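Local coordinates for protein branched-chain-amino-acid aminotransferase (Deinococcus radiodurans, PDB 3UZO) that probably catalyses the reversible pyridoxal-phosphate-dependent transfer of the amino group from leucine, isoleucine or valine to 2-oxoglutarate, giving glutamate and a branched-chain 2-oxo acid, at residues Ala81-Asp86 with Ala128-Leu133; Asn184-Asp189 with Gly313-Asp318. All coordinates share one frame; numbering follows the deposited sequence.

Contact 1 (Ala81-Asp86 with Ala128-Leu133); sequences AYRCAD and ANEHFL
Arg83 grips Glu130 end-on in a salt bridge, with both terminal nitrogens on one carboxylate oxygen. Arg83 NH2 donates to Glu130 OE1 at 3.0 Å and Arg83 NH1 at 3.2 Å. OE1 lies nearly in the guanidinium plane, at its edge. The carboxylate plane is turned 53° from that plane. NH1 meets OE1 on its anti side, while NH2 comes from above the carboxylate plane. NH2 also donates to the carbonyl of Gly87. The Arg83 chain bends at chi2 and chi3, whereas Glu130 is extended beyond CG. The two side chains meet at about a right angle. The contact ties the end of strand 74-83, in the antiparallel sheet of this class-IV aminotransferase, to the 3-10 segment 130-132 that follows helix 115-128. Ile89 and Leu142, on the two strands flanking 74-83, also touch Leu133. Leu133 CD2 sits over one face of the guanidinium, toward the rim, and 3.7 Å from Arg83 CB. The other methyl, Leu133 CD1, turns to the backbone and lies 3.5 Å from Ala81 O. Leu133 N, just past the 3-10 segment, donates to Glu130 O at 3.0 Å.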
loop_
_atom_site.group_PDB
_atom_site.type_symbol
_atom_site.label_atom_id
_atom_site.label_comp_id
_atom_site.label_asym_id
_atom_site.label_seq_id
_atom_site.Cartn_x
_atom_site.Cartn_y
_atom_site.Cartn_z
ATOM N N ALA A 81 18.109 -10.061 -16.978
ATOM C CA ALA A 81 18.622 -10.593 -18.238
ATOM C C ALA A 81 20.125 -10.705 -17.967
ATOM O O ALA A 81 20.701 -9.842 -17.287
ATOM C CB ALA A 81 18.350 -9.616 -19.388
ATOM N N TYR A 82 20.757 -11.761 -18.469
ATOM C CA TYR A 82 22.185 -11.965 -18.232
ATOM C C TYR A 82 22.983 -12.239 -19.504
ATOM O O TYR A 82 22.513 -12.915 -20.409
ATOM C CB TYR A 82 22.415 -13.140 -17.267
ATOM C CG TYR A 82 21.576 -13.141 -15.993
ATOM C CD1 TYR A 82 20.241 -13.567 -16.007
ATOM C CD2 TYR A 82 22.133 -12.769 -14.767
ATOM C CE1 TYR A 82 19.485 -13.625 -14.828
ATOM C CE2 TYR A 82 21.385 -12.819 -13.582
ATOM C CZ TYR A 82 20.067 -13.246 -13.622
ATOM O OH TYR A 82 19.330 -13.278 -12.459
ATOM N N ARG A 83 24.204 -11.721 -19.555
ATOM C CA ARG A 83 25.083 -11.930 -20.704
ATOM C C ARG A 83 25.907 -13.188 -20.437
ATOM O O ARG A 83 26.656 -13.245 -19.465
ATOM C CB ARG A 83 26.016 -10.730 -20.876
ATOM C CG ARG A 83 26.995 -10.836 -22.039
ATOM C CD ARG A 83 26.661 -9.794 -23.101
ATOM N NE ARG A 83 25.776 -10.324 -24.123
ATOM C CZ ARG A 83 25.157 -9.589 -25.046
ATOM N NH1 ARG A 83 25.307 -8.270 -25.084
ATOM N NH2 ARG A 83 24.403 -10.188 -25.952
ATOM N N CYS A 84 25.763 -14.196 -21.291
ATOM C CA CYS A 84 26.506 -15.443 -21.122
ATOM C C CYS A 84 27.900 -15.327 -21.745
ATOM O O CYS A 84 28.150 -14.443 -22.569
ATOM C CB CYS A 84 25.753 -16.601 -21.779
ATOM S SG CYS A 84 24.074 -16.867 -21.166
ATOM N N ALA A 85 28.797 -16.221 -21.350
ATOM C CA ALA A 85 30.158 -16.220 -21.876
ATOM C C ALA A 85 30.175 -16.429 -23.388
ATOM O O ALA A 85 31.008 -15.854 -24.091
ATOM C CB ALA A 85 30.989 -17.299 -21.189
ATOM N N ASP A 86 29.250 -17.238 -23.894
ATOM C CA ASP A 86 29.214 -17.496 -25.325
ATOM C C ASP A 86 28.607 -16.353 -26.117
ATOM O O ASP A 86 28.451 -16.451 -27.328
ATOM C CB ASP A 86 28.468 -18.811 -25.622
ATOM C CG ASP A 86 26.981 -18.737 -25.323
ATOM O OD1 ASP A 86 26.293 -19.752 -25.550
ATOM O OD2 ASP A 86 26.494 -17.686 -24.862
ATOM N N ALA A 128 16.193 -3.781 -27.157
ATOM C CA ALA A 128 16.370 -2.365 -27.474
ATOM C C ALA A 128 17.405 -1.673 -26.592
ATOM O O ALA A 128 17.903 -0.611 -26.941
ATOM C CB ALA A 128 15.037 -1.641 -27.369
ATOM N N ASN A 129 17.718 -2.276 -25.448
ATOM C CA ASN A 129 18.691 -1.706 -24.520
ATOM C C ASN A 129 19.835 -2.685 -24.293
ATOM O O ASN A 129 20.461 -2.676 -23.232
ATOM C CB ASN A 129 18.017 -1.396 -23.177
ATOM C CG ASN A 129 16.971 -0.302 -23.282
ATOM O OD1 ASN A 129 17.299 0.882 -23.337
ATOM N ND2 ASN A 129 15.702 -0.698 -23.318
ATOM N N GLU A 130 20.116 -3.527 -25.284
ATOM C CA GLU A 130 21.175 -4.521 -25.130
ATOM C C GLU A 130 22.536 -3.941 -24.756
ATOM O O GLU A 130 23.323 -4.593 -24.053
ATOM C CB GLU A 130 21.311 -5.363 -26.403
ATOM C CG GLU A 130 22.509 -6.291 -26.386
ATOM C CD GLU A 130 22.552 -7.225 -27.573
ATOM O OE1 GLU A 130 23.558 -7.947 -27.710
ATOM O OE2 GLU A 130 21.581 -7.241 -28.363
ATOM N N HIS A 131 22.813 -2.723 -25.217
ATOM C CA HIS A 131 24.081 -2.073 -24.924
ATOM C C HIS A 131 24.248 -1.711 -23.446
ATOM O O HIS A 131 25.330 -1.290 -23.034
ATOM C CB HIS A 131 24.275 -0.826 -25.814
ATOM C CG HIS A 131 23.092 0.095 -25.852
ATOM N ND1 HIS A 131 21.859 -0.290 -26.333
ATOM C CD2 HIS A 131 22.963 1.393 -25.485
ATOM C CE1 HIS A 131 21.020 0.729 -26.257
ATOM N NE2 HIS A 131 21.665 1.763 -25.746
ATOM N N PHE A 132 23.187 -1.888 -22.655
ATOM C CA PHE A 132 23.234 -1.608 -21.220
ATOM C C PHE A 132 23.421 -2.898 -20.417
ATOM O O PHE A 132 23.499 -2.870 -19.193
ATOM C CB PHE A 132 21.954 -0.917 -20.743
ATOM C CG PHE A 132 21.884 0.551 -21.078
ATOM C CD1 PHE A 132 21.095 1.001 -22.133
ATOM C CD2 PHE A 132 22.591 1.483 -20.323
ATOM C CE1 PHE A 132 21.005 2.358 -22.435
ATOM C CE2 PHE A 132 22.510 2.847 -20.614
ATOM C CZ PHE A 132 21.713 3.283 -21.676
ATOM N N LEU A 133 23.479 -4.027 -21.115
ATOM C CA LEU A 133 23.665 -5.323 -20.469
ATOM C C LEU A 133 25.130 -5.519 -20.083
ATOM O O LEU A 133 26.002 -5.579 -20.952
ATOM C CB LEU A 133 23.228 -6.449 -21.416
ATOM C CG LEU A 133 23.441 -7.883 -20.932
ATOM C CD1 LEU A 133 22.650 -8.115 -19.644
ATOM C CD2 LEU A 133 23.000 -8.864 -22.025
#

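Contact 2 (Asn184-Asp189 with Gly313-Asp318); sequences NFITSD and GIQHGD
Strands 184-186 and 313-316 run parallel, 4.7 Å apart at closest approach and 20° from exact alignment. They pair in the mixed sheet of the aminotransferase, where strand 183-186 lies between 309-316 and the short strand 224-225. Three nearly straight backbone hydrogen bonds join them. Phe185 uses both of its polar backbone atoms on this neighbour: its N donates to Gly313 O, and its O accepts from Gln315 N at 2.9 Å. Thr187 N then donates to Gln315 O at 2.8 Å, almost straight in line with the carbonyl. The same carbonyl oxygens also take CA-H...O contacts, such as Ile314 CA to Phe185 O.

Phe185 and Ile314 turn to one face of the sheet, where both touch Ile226. Ile186 and Gln315 turn to the other. There they lie side by side and point the same way, with Ile186 CG1 3.8 Å from Gln315 CB. Ile186 also packs on Ala217 of helix 204-219. At the start of the pair, Asn184 OD1 accepts a weak bond from Gly313 N, 3.1 Å away. Asn184 ND2 makes its hydrogen bond to Glu326 OE1. At the other end Thr187 crosses His316. Thr187 OG1 stands anti to the carbonyl carbon (chi1 -64°), which brings it near both Gln315 O and His316. Thr187 CB lies at the edge of the imidazole, near its plane, 3.3 Å from His316 ND1. Thr187 OG1 is 3.0 Å from the same His316 ND1.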
loop_
_atom_site.group_PDB
_atom_site.type_symbol
_atom_site.label_atom_id
_atom_site.label_comp_id
_atom_site.label_asym_id
_atom_site.label_seq_id
_atom_site.Cartn_x
_atom_site.Cartn_y
_atom_site.Cartn_z
ATOM N N ASN A 184 23.916 -8.803 8.451
ATOM C CA ASN A 184 23.044 -9.090 9.575
ATOM C C ASN A 184 21.656 -8.483 9.435
ATOM O O ASN A 184 21.464 -7.465 8.765
ATOM C CB ASN A 184 23.702 -8.614 10.875
ATOM C CG ASN A 184 25.126 -9.128 11.022
ATOM O OD1 ASN A 184 25.415 -10.283 10.703
ATOM N ND2 ASN A 184 26.020 -8.274 11.515
ATOM N N PHE A 185 20.688 -9.132 10.066
ATOM C CA PHE A 185 19.308 -8.685 10.031
ATOM C C PHE A 185 18.790 -8.603 11.467
ATOM O O PHE A 185 19.351 -9.228 12.374
ATOM C CB PHE A 185 18.466 -9.658 9.194
ATOM C CG PHE A 185 18.845 -9.689 7.733
ATOM C CD1 PHE A 185 20.046 -10.258 7.320
ATOM C CD2 PHE A 185 18.011 -9.121 6.775
ATOM C CE1 PHE A 185 20.417 -10.259 5.969
ATOM C CE2 PHE A 185 18.370 -9.117 5.420
ATOM C CZ PHE A 185 19.575 -9.686 5.019
ATOM N N ILE A 186 17.725 -7.835 11.668
ATOM C CA ILE A 186 17.164 -7.650 12.997
ATOM C C ILE A 186 15.637 -7.766 13.022
ATOM O O ILE A 186 14.952 -7.354 12.082
ATOM C CB ILE A 186 17.594 -6.268 13.554
ATOM C CG1 ILE A 186 17.066 -6.070 14.969
ATOM C CG2 ILE A 186 17.117 -5.157 12.614
ATOM C CD1 ILE A 186 17.670 -4.836 15.679
ATOM N N THR A 187 15.117 -8.341 14.103
ATOM C CA THR A 187 13.681 -8.515 14.282
ATOM C C THR A 187 13.043 -7.151 14.501
ATOM O O THR A 187 13.727 -6.191 14.862
ATOM C CB THR A 187 13.380 -9.408 15.510
ATOM O OG1 THR A 187 13.895 -10.724 15.283
ATOM C CG2 THR A 187 11.885 -9.496 15.762
ATOM N N SER A 188 11.736 -7.067 14.273
ATOM C CA SER A 188 11.007 -5.821 14.460
ATOM C C SER A 188 9.599 -6.064 14.988
ATOM O O SER A 188 8.995 -7.108 14.725
ATOM C CB SER A 188 10.909 -5.056 13.136
ATOM O OG SER A 188 10.172 -3.859 13.307
ATOM N N ASP A 189 9.093 -5.096 15.747
ATOM C CA ASP A 189 7.740 -5.163 16.290
ATOM C C ASP A 189 6.743 -4.830 15.183
ATOM O O ASP A 189 5.568 -5.193 15.262
ATOM C CB ASP A 189 7.564 -4.154 17.430
ATOM C CG ASP A 189 8.220 -4.606 18.724
ATOM O OD1 ASP A 189 8.300 -3.783 19.662
ATOM O OD2 ASP A 189 8.644 -5.779 18.809
ATOM N N GLY A 313 24.193 -13.118 11.132
ATOM C CA GLY A 313 23.487 -13.337 12.374
ATOM C C GLY A 313 22.171 -12.594 12.408
ATOM O O GLY A 313 21.923 -11.707 11.587
ATOM N N ILE A 314 21.318 -12.955 13.358
ATOM C CA ILE A 314 20.030 -12.300 13.490
ATOM C C ILE A 314 19.863 -11.759 14.899
ATOM O O ILE A 314 20.028 -12.487 15.878
ATOM C CB ILE A 314 18.862 -13.269 13.200
ATOM C CG1 ILE A 314 18.942 -13.781 11.758
ATOM C CG2 ILE A 314 17.535 -12.560 13.430
ATOM C CD1 ILE A 314 17.757 -14.645 11.354
ATOM N N GLN A 315 19.536 -10.477 15.000
ATOM C CA GLN A 315 19.319 -9.858 16.299
ATOM C C GLN A 315 17.833 -9.936 16.633
ATOM O O GLN A 315 16.981 -9.488 15.861
ATOM C CB GLN A 315 19.738 -8.385 16.288
ATOM C CG GLN A 315 19.555 -7.692 17.635
ATOM C CD GLN A 315 20.759 -7.856 18.543
ATOM O OE1 GLN A 315 20.627 -7.924 19.764
ATOM N NE2 GLN A 315 21.941 -7.906 17.949
ATOM N N HIS A 316 17.526 -10.527 17.777
ATOM C CA HIS A 316 16.151 -10.626 18.234
ATOM C C HIS A 316 16.219 -10.142 19.674
ATOM O O HIS A 316 16.776 -10.817 20.540
ATOM C CB HIS A 316 15.654 -12.071 18.158
ATOM C CG HIS A 316 14.222 -12.237 18.561
ATOM N ND1 HIS A 316 13.212 -11.445 18.061
ATOM C CD2 HIS A 316 13.632 -13.099 19.424
ATOM C CE1 HIS A 316 12.061 -11.811 18.597
ATOM N NE2 HIS A 316 12.289 -12.814 19.428
ATOM N N GLY A 317 15.677 -8.957 19.926
ATOM C CA GLY A 317 15.736 -8.428 21.273
ATOM C C GLY A 317 17.195 -8.188 21.610
ATOM O O GLY A 317 17.914 -7.559 20.836
ATOM N N ASP A 318 17.650 -8.703 22.745
ATOM C CA ASP A 318 19.041 -8.507 23.148
ATOM C C ASP A 318 19.951 -9.660 22.729
ATOM O O ASP A 318 21.126 -9.693 23.090
ATOM C CB ASP A 318 19.124 -8.318 24.666
ATOM C CG ASP A 318 18.399 -7.071 25.138
ATOM O OD1 ASP A 318 18.390 -6.815 26.360
ATOM O OD2 ASP A 318 17.839 -6.346 24.289
#

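Overall arrangement
The two contacts lie on opposite sides of the chain's centre. Their own centres are 38 Å apart, and their nearest atoms are about 18 Å apart. They share no element. Contact 1 belongs to the antiparallel sheet and joins a strand end to the loop after a helix. Contact 2 lies within the mixed sheet and joins two neighbouring strands. Contact 1 depends on side chains: a partly exposed salt bridge and a buried leucine with a methyl over one guanidinium face. Contact 2 is partly buried and depends chiefly on backbone hydrogen bonds. Tyr82 and Phe185 lie about 9 and 10 Å from the bound pyridoxal phosphate, side chain to cofactor; neither touches it.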